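Local coordinates for protein ORF115 (WSSV285) (Wsv230) (Shrimp white spot syndrome virus, PDB 2ZUG) that acts as a dimeric DNA mimic that binds histones and disrupts nucleosome assembly, at residues Asp7-Leu12 against Val45-Gly50; Val13-Ser18 against Asp68-Ile73; Asp28-Val33 against Ser51-Asn56. All coordinates share one frame; numbering follows the deposited sequence.

How the contacts relate
All three contacts reach the four-stranded antiparallel sheet, whose order is 30-35, 42-47, 10-13, 72-74. Contact 1 joins its two central strands, and contact 2 takes strand 10-13 on to the edge strand 72-74; their centres are about 17 Å apart, and Phe10 and Leu12 pack on Ile73. Contact 3, its centre about 7 Å from that of contact 1, sets the start of strand 30-35 against strand 53-55, which pairs with strand 4-6 in a small sheet. Along the chain contact 3 is nested between the segments of contact 2, and those of contact 1 alternate with both. Residues from first strand to last are thereby brought together, and residues of contact 1 also meet the second subunit.

Contact 1: residues Asp7-Leu12 against Val45-Gly50; sequences DADFLL and VCLKQG
Phe10 and Val45 form an antiparallel hydrogen-bonded pair at the join between strands 10-13 and 42-47, the two central strands of the four-stranded sheet. Phe10 N gives its hydrogen to Val45 O at 3.0 Å, and Val45 N returns a bond to Phe10 O. The two side chains lie side by side on one face of the sheet. In Val45, CB sits over a face of the Phe10 ring, 3.8 Å from its centroid and displaced toward the rim, a CH-pi contact. Beyond CB the branches part: CG1, anti to the backbone N (chi1 177°), reaches Phe10 CZ at 3.5 Å, while CG2 touches Phe10 CE1 and meets Leu12 CG at 3.9 Å. Met24 of helix 20-25 also packs on Phe10 and Val45.

Past this pair the ladder continues through a side chain. Asp9 CB lies against Val45 O, and CG carries OD1 to the backbone of Leu47, whose N-H meets it at 2.6 Å, nearly along the C-O axis and with an angle of 158° at the hydrogen. Leu47 itself turns toward the other segment and brings CD1 to Asp7 O at 3.5 Å. The other carboxylate oxygen, OD2, forms a salt bridge with Arg34 of the second subunit. One carboxylate therefore serves two roles, standing in for a strand carbonyl within the chain and linking to the partner chain; the arginine probably stabilises its ionised form.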
loop_
_atom_site.group_PDB
_atom_site.type_symbol
_atom_site.label_atom_id
_atom_site.label_comp_id
_atom_site.label_asym_id
_atom_site.label_seq_id
_atom_site.Cartn_x
_atom_site.Cartn_y
_atom_site.Cartn_z
ATOM N N ASP A 7 2.694 -14.895 -2.454
ATOM C CA ASP A 7 2.021 -14.735 -1.169
ATOM C C ASP A 7 2.106 -13.283 -0.777
ATOM O O ASP A 7 1.398 -12.831 0.116
ATOM C CB ASP A 7 2.724 -15.547 -0.083
ATOM C CG ASP A 7 2.390 -17.027 -0.144
ATOM O OD1 ASP A 7 2.547 -17.628 -1.235
ATOM O OD2 ASP A 7 1.971 -17.595 0.900
ATOM N N ALA A 8 2.968 -12.547 -1.466
ATOM C CA ALA A 8 3.172 -11.153 -1.123
ATOM C C ALA A 8 2.459 -10.129 -1.954
ATOM O O ALA A 8 2.281 -10.319 -3.162
ATOM C CB ALA A 8 4.629 -10.845 -1.149
ATOM N N ASP A 9 2.088 -9.026 -1.296
ATOM C CA ASP A 9 1.425 -7.917 -1.963
ATOM C C ASP A 9 2.316 -7.505 -3.131
ATOM O O ASP A 9 3.463 -7.927 -3.217
ATOM C CB ASP A 9 1.217 -6.754 -0.997
ATOM C CG ASP A 9 0.352 -7.136 0.189
ATOM O OD1 ASP A 9 -0.676 -7.812 -0.005
ATOM O OD2 ASP A 9 0.689 -6.752 1.322
ATOM N N PHE A 10 1.809 -6.693 -4.042
ATOM C CA PHE A 10 2.647 -6.355 -5.171
ATOM C C PHE A 10 2.033 -5.218 -5.951
ATOM O O PHE A 10 0.984 -4.711 -5.578
ATOM C CB PHE A 10 2.801 -7.595 -6.057
ATOM C CG PHE A 10 1.486 -8.070 -6.668
ATOM C CD1 PHE A 10 0.913 -7.389 -7.740
ATOM C CD2 PHE A 10 0.804 -9.172 -6.136
ATOM C CE1 PHE A 10 -0.305 -7.792 -8.263
ATOM C CE2 PHE A 10 -0.430 -9.586 -6.659
ATOM C CZ PHE A 10 -0.979 -8.900 -7.718
ATOM N N LEU A 11 2.673 -4.837 -7.050
ATOM C CA LEU A 11 2.156 -3.735 -7.838
ATOM C C LEU A 11 1.851 -4.095 -9.279
ATOM O O LEU A 11 2.412 -5.031 -9.836
ATOM C CB LEU A 11 3.155 -2.576 -7.847
ATOM C CG LEU A 11 3.795 -2.110 -6.541
ATOM C CD1 LEU A 11 4.922 -1.162 -6.890
ATOM C CD2 LEU A 11 2.752 -1.462 -5.630
ATOM N N LEU A 12 0.953 -3.312 -9.863
ATOM C CA LEU A 12 0.554 -3.445 -11.250
ATOM C C LEU A 12 0.999 -2.151 -11.912
ATOM O O LEU A 12 0.553 -1.071 -11.540
ATOM C CB LEU A 12 -0.965 -3.535 -11.398
ATOM C CG LEU A 12 -1.696 -4.801 -10.983
ATOM C CD1 LEU A 12 -3.125 -4.652 -11.373
ATOM C CD2 LEU A 12 -1.097 -6.005 -11.633
ATOM N N VAL A 45 -1.588 -3.820 -4.992
ATOM C CA VAL A 45 -2.503 -4.924 -4.818
ATOM C C VAL A 45 -2.125 -5.566 -3.497
ATOM O O VAL A 45 -1.030 -6.122 -3.347
ATOM C CB VAL A 45 -2.353 -5.952 -5.959
ATOM C CG1 VAL A 45 -3.282 -7.144 -5.728
ATOM C CG2 VAL A 45 -2.643 -5.280 -7.273
ATOM N N CYS A 46 -3.033 -5.466 -2.533
ATOM C CA CYS A 46 -2.799 -6.042 -1.211
ATOM C C CYS A 46 -3.700 -7.319 -1.124
ATOM O O CYS A 46 -4.900 -7.269 -1.406
ATOM C CB CYS A 46 -3.103 -4.972 -0.088
ATOM S SG CYS A 46 -2.876 -3.093 -0.490
ATOM N N LEU A 47 -3.095 -8.453 -0.769
ATOM C CA LEU A 47 -3.780 -9.753 -0.655
ATOM C C LEU A 47 -4.474 -10.087 0.677
ATOM O O LEU A 47 -4.060 -9.624 1.728
ATOM C CB LEU A 47 -2.779 -10.871 -0.911
ATOM C CG LEU A 47 -1.917 -10.654 -2.144
ATOM C CD1 LEU A 47 -0.880 -11.759 -2.294
ATOM C CD2 LEU A 47 -2.830 -10.613 -3.346
ATOM N N LYS A 48 -5.523 -10.908 0.638
ATOM C CA LYS A 48 -6.194 -11.335 1.863
ATOM C C LYS A 48 -5.184 -12.192 2.648
ATOM O O LYS A 48 -4.351 -12.898 2.061
ATOM C CB LYS A 48 -7.439 -12.181 1.547
ATOM C CG LYS A 48 -8.685 -11.386 1.157
ATOM C CD LYS A 48 -9.860 -12.288 0.708
ATOM C CE LYS A 48 -11.071 -11.453 0.228
ATOM N NZ LYS A 48 -12.121 -12.132 -0.659
ATOM N N GLN A 49 -5.259 -12.129 3.974
ATOM C CA GLN A 49 -4.358 -12.892 4.835
ATOM C C GLN A 49 -4.360 -14.391 4.543
ATOM O O GLN A 49 -5.409 -15.008 4.360
ATOM C CB GLN A 49 -4.735 -12.680 6.288
ATOM C CG GLN A 49 -3.806 -13.399 7.279
ATOM C CD GLN A 49 -4.448 -13.551 8.672
ATOM O OE1 GLN A 49 -5.401 -14.331 8.853
ATOM N NE2 GLN A 49 -3.937 -12.794 9.653
ATOM N N GLY A 50 -3.177 -14.988 4.514
ATOM C CA GLY A 50 -3.102 -16.413 4.235
ATOM C C GLY A 50 -3.188 -16.729 2.752
ATOM O O GLY A 50 -2.507 -17.639 2.257
#

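Contact 2: residues Val13-Ser18 against Asp68-Ile73; sequences VGDDTS and DSTLEI
Thr70 OG1 accepts the N-H of Asp15 at 2.7 Å, with an angle of 166° at the hydrogen. Asp15 lies in the loop between strand 10-13 and helix 20-25, and the next residue, Asp16, opens an Asx turn there by accepting the backbone N-H of Ser18. Gly14 passes close by, its CA 3.2 Å from the same hydroxyl oxygen of Thr70.

This loop runs out of an antiparallel pairing at the edge of the sheet, where Val13 and Glu72 are a hydrogen-bonded pair. Val13 N to Glu72 O is nearly straight (172°), whereas the return bond from Glu72 N is weak; Leu71 CA adds a C-H...O contact to Val13 O.

Beyond the strands, polar side chains take over the bonding. Asp68 OD1 receives a weak bond from Asp16 N and a hydrogen bond from Tyr20 OH, tying the loop and the helix start to the segment before strand 72-74. Asp16 CG stands anti to its backbone N (chi1 -176°), which brings OD1 round to Ser18. There OD1 takes two bonds, one from the backbone N and one from Ser18 OG, the latter at 2.7 Å through the syn lone pair.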
loop_
_atom_site.group_PDB
_atom_site.type_symbol
_atom_site.label_atom_id
_atom_site.label_comp_id
_atom_site.label_asym_id
_atom_site.label_seq_id
_atom_site.Cartn_x
_atom_site.Cartn_y
_atom_site.Cartn_z
ATOM N N VAL A 13 1.865 -2.250 -12.906
ATOM C CA VAL A 13 2.331 -1.056 -13.574
ATOM C C VAL A 13 1.970 -1.156 -15.024
ATOM O O VAL A 13 2.366 -2.111 -15.677
ATOM C CB VAL A 13 3.846 -0.934 -13.468
ATOM C CG1 VAL A 13 4.230 0.515 -13.653
ATOM C CG2 VAL A 13 4.339 -1.493 -12.117
ATOM N N GLY A 14 1.229 -0.180 -15.532
ATOM C CA GLY A 14 0.863 -0.242 -16.929
ATOM C C GLY A 14 0.428 1.097 -17.459
ATOM O O GLY A 14 0.115 1.991 -16.677
ATOM N N ASP A 15 0.401 1.232 -18.787
ATOM C CA ASP A 15 0.013 2.487 -19.429
ATOM C C ASP A 15 -1.486 2.605 -19.569
ATOM O O ASP A 15 -2.012 3.671 -19.896
ATOM C CB ASP A 15 0.677 2.621 -20.803
ATOM C CG ASP A 15 2.205 2.633 -20.713
ATOM O OD1 ASP A 15 2.739 3.041 -19.636
ATOM O OD2 ASP A 15 2.866 2.245 -21.719
ATOM N N ASP A 16 -2.182 1.499 -19.347
ATOM C CA ASP A 16 -3.619 1.549 -19.412
ATOM C C ASP A 16 -4.123 0.847 -18.189
ATOM O O ASP A 16 -4.169 -0.381 -18.159
ATOM C CB ASP A 16 -4.154 0.846 -20.629
ATOM C CG ASP A 16 -5.641 0.985 -20.729
ATOM O OD1 ASP A 16 -6.239 1.470 -19.720
ATOM O OD2 ASP A 16 -6.197 0.613 -21.800
ATOM N N THR A 17 -4.499 1.636 -17.187
ATOM C CA THR A 17 -4.989 1.106 -15.929
ATOM C C THR A 17 -6.495 1.230 -15.789
ATOM O O THR A 17 -7.040 0.939 -14.725
ATOM C CB THR A 17 -4.330 1.815 -14.738
ATOM O OG1 THR A 17 -4.630 3.217 -14.762
ATOM C CG2 THR A 17 -2.834 1.608 -14.790
ATOM N N SER A 18 -7.175 1.614 -16.867
ATOM C CA SER A 18 -8.621 1.794 -16.795
ATOM C C SER A 18 -9.457 0.601 -16.359
ATOM O O SER A 18 -10.614 0.793 -15.988
ATOM C CB SER A 18 -9.169 2.321 -18.117
ATOM O OG SER A 18 -8.837 1.465 -19.181
ATOM N N ASP A 68 -4.535 -4.292 -21.628
ATOM C CA ASP A 68 -3.282 -3.535 -21.612
ATOM C C ASP A 68 -2.095 -4.486 -21.725
ATOM O O ASP A 68 -1.806 -5.256 -20.797
ATOM C CB ASP A 68 -3.182 -2.753 -20.296
ATOM C CG ASP A 68 -1.858 -2.044 -20.136
ATOM O OD1 ASP A 68 -1.534 -1.664 -18.991
ATOM O OD2 ASP A 68 -1.157 -1.865 -21.160
ATOM N N SER A 69 -1.401 -4.433 -22.855
ATOM C CA SER A 69 -0.254 -5.326 -23.070
ATOM C C SER A 69 0.989 -4.838 -22.353
ATOM O O SER A 69 1.954 -5.594 -22.175
ATOM C CB SER A 69 0.042 -5.441 -24.561
ATOM O OG SER A 69 -0.147 -4.177 -25.174
ATOM N N THR A 70 0.949 -3.568 -21.948
ATOM C CA THR A 70 2.063 -2.929 -21.263
ATOM C C THR A 70 2.147 -3.411 -19.821
ATOM O O THR A 70 3.229 -3.480 -19.248
ATOM C CB THR A 70 1.903 -1.407 -21.233
ATOM O OG1 THR A 70 1.279 -1.034 -20.000
ATOM C CG2 THR A 70 1.038 -0.927 -22.394
ATOM N N LEU A 71 0.995 -3.739 -19.243
ATOM C CA LEU A 71 0.927 -4.207 -17.867
ATOM C C LEU A 71 2.121 -5.053 -17.421
ATOM O O LEU A 71 2.642 -5.871 -18.171
ATOM C CB LEU A 71 -0.369 -4.984 -17.649
ATOM C CG LEU A 71 -0.589 -5.606 -16.268
ATOM C CD1 LEU A 71 -2.072 -5.813 -16.045
ATOM C CD2 LEU A 71 0.171 -6.918 -16.164
ATOM N N GLU A 72 2.536 -4.858 -16.174
ATOM C CA GLU A 72 3.663 -5.591 -15.630
ATOM C C GLU A 72 3.437 -5.761 -14.136
ATOM O O GLU A 72 2.879 -4.889 -13.486
ATOM C CB GLU A 72 4.926 -4.794 -15.887
ATOM C CG GLU A 72 6.138 -5.619 -16.219
ATOM C CD GLU A 72 7.341 -4.736 -16.573
ATOM O OE1 GLU A 72 7.921 -4.086 -15.656
ATOM O OE2 GLU A 72 7.697 -4.688 -17.779
ATOM N N ILE A 73 3.851 -6.889 -13.588
ATOM C CA ILE A 73 3.664 -7.110 -12.166
ATOM C C ILE A 73 5.018 -6.990 -11.502
ATOM O O ILE A 73 5.926 -7.765 -11.806
ATOM C CB ILE A 73 3.084 -8.508 -11.870
ATOM C CG1 ILE A 73 1.683 -8.621 -12.461
ATOM C CG2 ILE A 73 3.047 -8.758 -10.366
ATOM C CD1 ILE A 73 1.152 -10.032 -12.482
#

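Contact 3: residues Asp28-Val33 against Ser51-Asn56; sequences DTVEAV and STFVLN
Thr29 and Ser51 bring their backbones within 5.4 Å, CA to CA, yet no hydrogen bond joins segments 28-33 and 51-56; the contact is made by side chains and one carbonyl oxygen. Thr29 carries most of it. Its methyl CG2 touches both Ser51 CB and Thr52 O, the latter at 3.6 Å, in the segment leading into strand 53-55. The hydroxyl is held between the backbone N and the carbonyl carbon (chi1 45°), which directs OG1 to the Phe53 ring, 3.5 Å from CD1. The side chains of Thr29 and Phe53 cross at about a right angle.

Val30 comes to the same ring differently: the two side chains lie alongside each other, pointing the same way, with Val30 CG2 3.9 Å from Phe53 CE1. The Phe53 ring also meets those of Phe10 and Phe27. Met24 of helix 20-25 touches both Val30 and Phe53 and adds to the apolar cluster.

Backbone hydrogen bonds run to other segments: Thr29 with Lys48, Phe53 with Thr6. Farther along strand 30-35, Glu31 and Ala32 both face Cys46, a classic beta bulge. The contact thus lies at the margin of the apolar core, with only Val30 and Phe53 of the touching residues buried, where the edge strand of a four-stranded antiparallel sheet meets a two-stranded one through side chains.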
loop_
_atom_site.group_PDB
_atom_site.type_symbol
_atom_site.label_atom_id
_atom_site.label_comp_id
_atom_site.label_asym_id
_atom_site.label_seq_id
_atom_site.Cartn_x
_atom_site.Cartn_y
_atom_site.Cartn_z
ATOM N N ASP A 28 -10.703 -13.596 -5.523
ATOM C CA ASP A 28 -11.058 -13.719 -4.106
ATOM C C ASP A 28 -9.836 -13.717 -3.185
ATOM O O ASP A 28 -9.969 -13.699 -1.958
ATOM C CB ASP A 28 -11.887 -14.996 -3.875
ATOM C CG ASP A 28 -11.103 -16.295 -4.178
ATOM O OD1 ASP A 28 -9.848 -16.271 -4.352
ATOM O OD2 ASP A 28 -11.758 -17.365 -4.238
ATOM N N THR A 29 -8.648 -13.760 -3.771
ATOM C CA THR A 29 -7.464 -13.731 -2.958
ATOM C C THR A 29 -7.049 -12.270 -2.727
ATOM O O THR A 29 -6.367 -11.949 -1.755
ATOM C CB THR A 29 -6.330 -14.451 -3.627
ATOM O OG1 THR A 29 -6.272 -14.058 -5.010
ATOM C CG2 THR A 29 -6.495 -15.943 -3.482
ATOM N N VAL A 30 -7.457 -11.382 -3.626
ATOM C CA VAL A 30 -7.134 -9.974 -3.487
ATOM C C VAL A 30 -8.051 -9.327 -2.474
ATOM O O VAL A 30 -9.262 -9.490 -2.533
ATOM C CB VAL A 30 -7.306 -9.262 -4.802
ATOM C CG1 VAL A 30 -7.201 -7.758 -4.607
ATOM C CG2 VAL A 30 -6.284 -9.755 -5.748
ATOM N N GLU A 31 -7.473 -8.561 -1.561
ATOM C CA GLU A 31 -8.261 -7.908 -0.538
ATOM C C GLU A 31 -8.615 -6.493 -0.920
ATOM O O GLU A 31 -9.752 -6.054 -0.757
ATOM C CB GLU A 31 -7.491 -7.913 0.749
ATOM C CG GLU A 31 -8.340 -7.617 1.931
ATOM C CD GLU A 31 -7.487 -7.423 3.175
ATOM O OE1 GLU A 31 -6.576 -8.276 3.433
ATOM O OE2 GLU A 31 -7.730 -6.406 3.888
ATOM N N ALA A 32 -7.639 -5.762 -1.426
ATOM C CA ALA A 32 -7.910 -4.397 -1.854
ATOM C C ALA A 32 -6.923 -3.989 -2.919
ATOM O O ALA A 32 -5.902 -4.651 -3.146
ATOM C CB ALA A 32 -7.841 -3.431 -0.678
ATOM N N VAL A 33 -7.221 -2.871 -3.552
ATOM C CA VAL A 33 -6.376 -2.369 -4.613
ATOM C C VAL A 33 -6.326 -0.847 -4.478
ATOM O O VAL A 33 -7.315 -0.244 -4.061
ATOM C CB VAL A 33 -6.968 -2.859 -5.945
ATOM C CG1 VAL A 33 -7.010 -1.774 -6.957
ATOM C CG2 VAL A 33 -6.144 -4.036 -6.435
ATOM N N SER A 51 -3.999 -15.959 2.030
ATOM C CA SER A 51 -4.186 -16.182 0.608
ATOM C C SER A 51 -2.922 -16.163 -0.231
ATOM O O SER A 51 -1.914 -15.555 0.117
ATOM C CB SER A 51 -5.153 -15.152 0.064
ATOM O OG SER A 51 -6.293 -15.092 0.889
ATOM N N THR A 52 -2.987 -16.833 -1.363
ATOM C CA THR A 52 -1.865 -16.859 -2.261
ATOM C C THR A 52 -2.412 -16.507 -3.608
ATOM O O THR A 52 -3.244 -17.215 -4.144
ATOM C CB THR A 52 -1.261 -18.236 -2.294
ATOM O OG1 THR A 52 -0.888 -18.579 -0.953
ATOM C CG2 THR A 52 -0.038 -18.281 -3.224
ATOM N N PHE A 53 -1.973 -15.393 -4.155
ATOM C CA PHE A 53 -2.455 -15.003 -5.452
ATOM C C PHE A 53 -1.889 -15.954 -6.486
ATOM O O PHE A 53 -0.673 -16.100 -6.592
ATOM C CB PHE A 53 -2.009 -13.595 -5.775
ATOM C CG PHE A 53 -2.589 -13.068 -7.044
ATOM C CD1 PHE A 53 -3.908 -12.634 -7.088
ATOM C CD2 PHE A 53 -1.826 -13.017 -8.200
ATOM C CE1 PHE A 53 -4.460 -12.152 -8.267
ATOM C CE2 PHE A 53 -2.380 -12.533 -9.392
ATOM C CZ PHE A 53 -3.701 -12.100 -9.420
ATOM N N VAL A 54 -2.778 -16.612 -7.230
ATOM C CA VAL A 54 -2.382 -17.548 -8.290
ATOM C C VAL A 54 -3.142 -17.127 -9.542
ATOM O O VAL A 54 -4.324 -16.767 -9.497
ATOM C CB VAL A 54 -2.739 -18.994 -7.921
ATOM C CG1 VAL A 54 -2.347 -19.259 -6.455
ATOM C CG2 VAL A 54 -4.204 -19.216 -8.078
ATOM N N LEU A 55 -2.440 -17.134 -10.655
ATOM C CA LEU A 55 -3.018 -16.733 -11.907
ATOM C C LEU A 55 -2.511 -17.768 -12.875
ATOM O O LEU A 55 -1.365 -17.696 -13.324
ATOM C CB LEU A 55 -2.508 -15.343 -12.244
ATOM C CG LEU A 55 -3.073 -14.646 -13.467
ATOM C CD1 LEU A 55 -4.578 -14.786 -13.557
ATOM C CD2 LEU A 55 -2.686 -13.206 -13.379
ATOM N N ASN A 56 -3.371 -18.737 -13.174
ATOM C CA ASN A 56 -3.034 -19.845 -14.060
ATOM C C ASN A 56 -2.494 -19.472 -15.439
ATOM O O ASN A 56 -1.433 -19.971 -15.869
ATOM C CB ASN A 56 -4.254 -20.748 -14.210
ATOM C CG ASN A 56 -4.022 -22.135 -13.635
ATOM O OD1 ASN A 56 -3.413 -22.973 -14.293
ATOM N ND2 ASN A 56 -4.488 -22.380 -12.399
#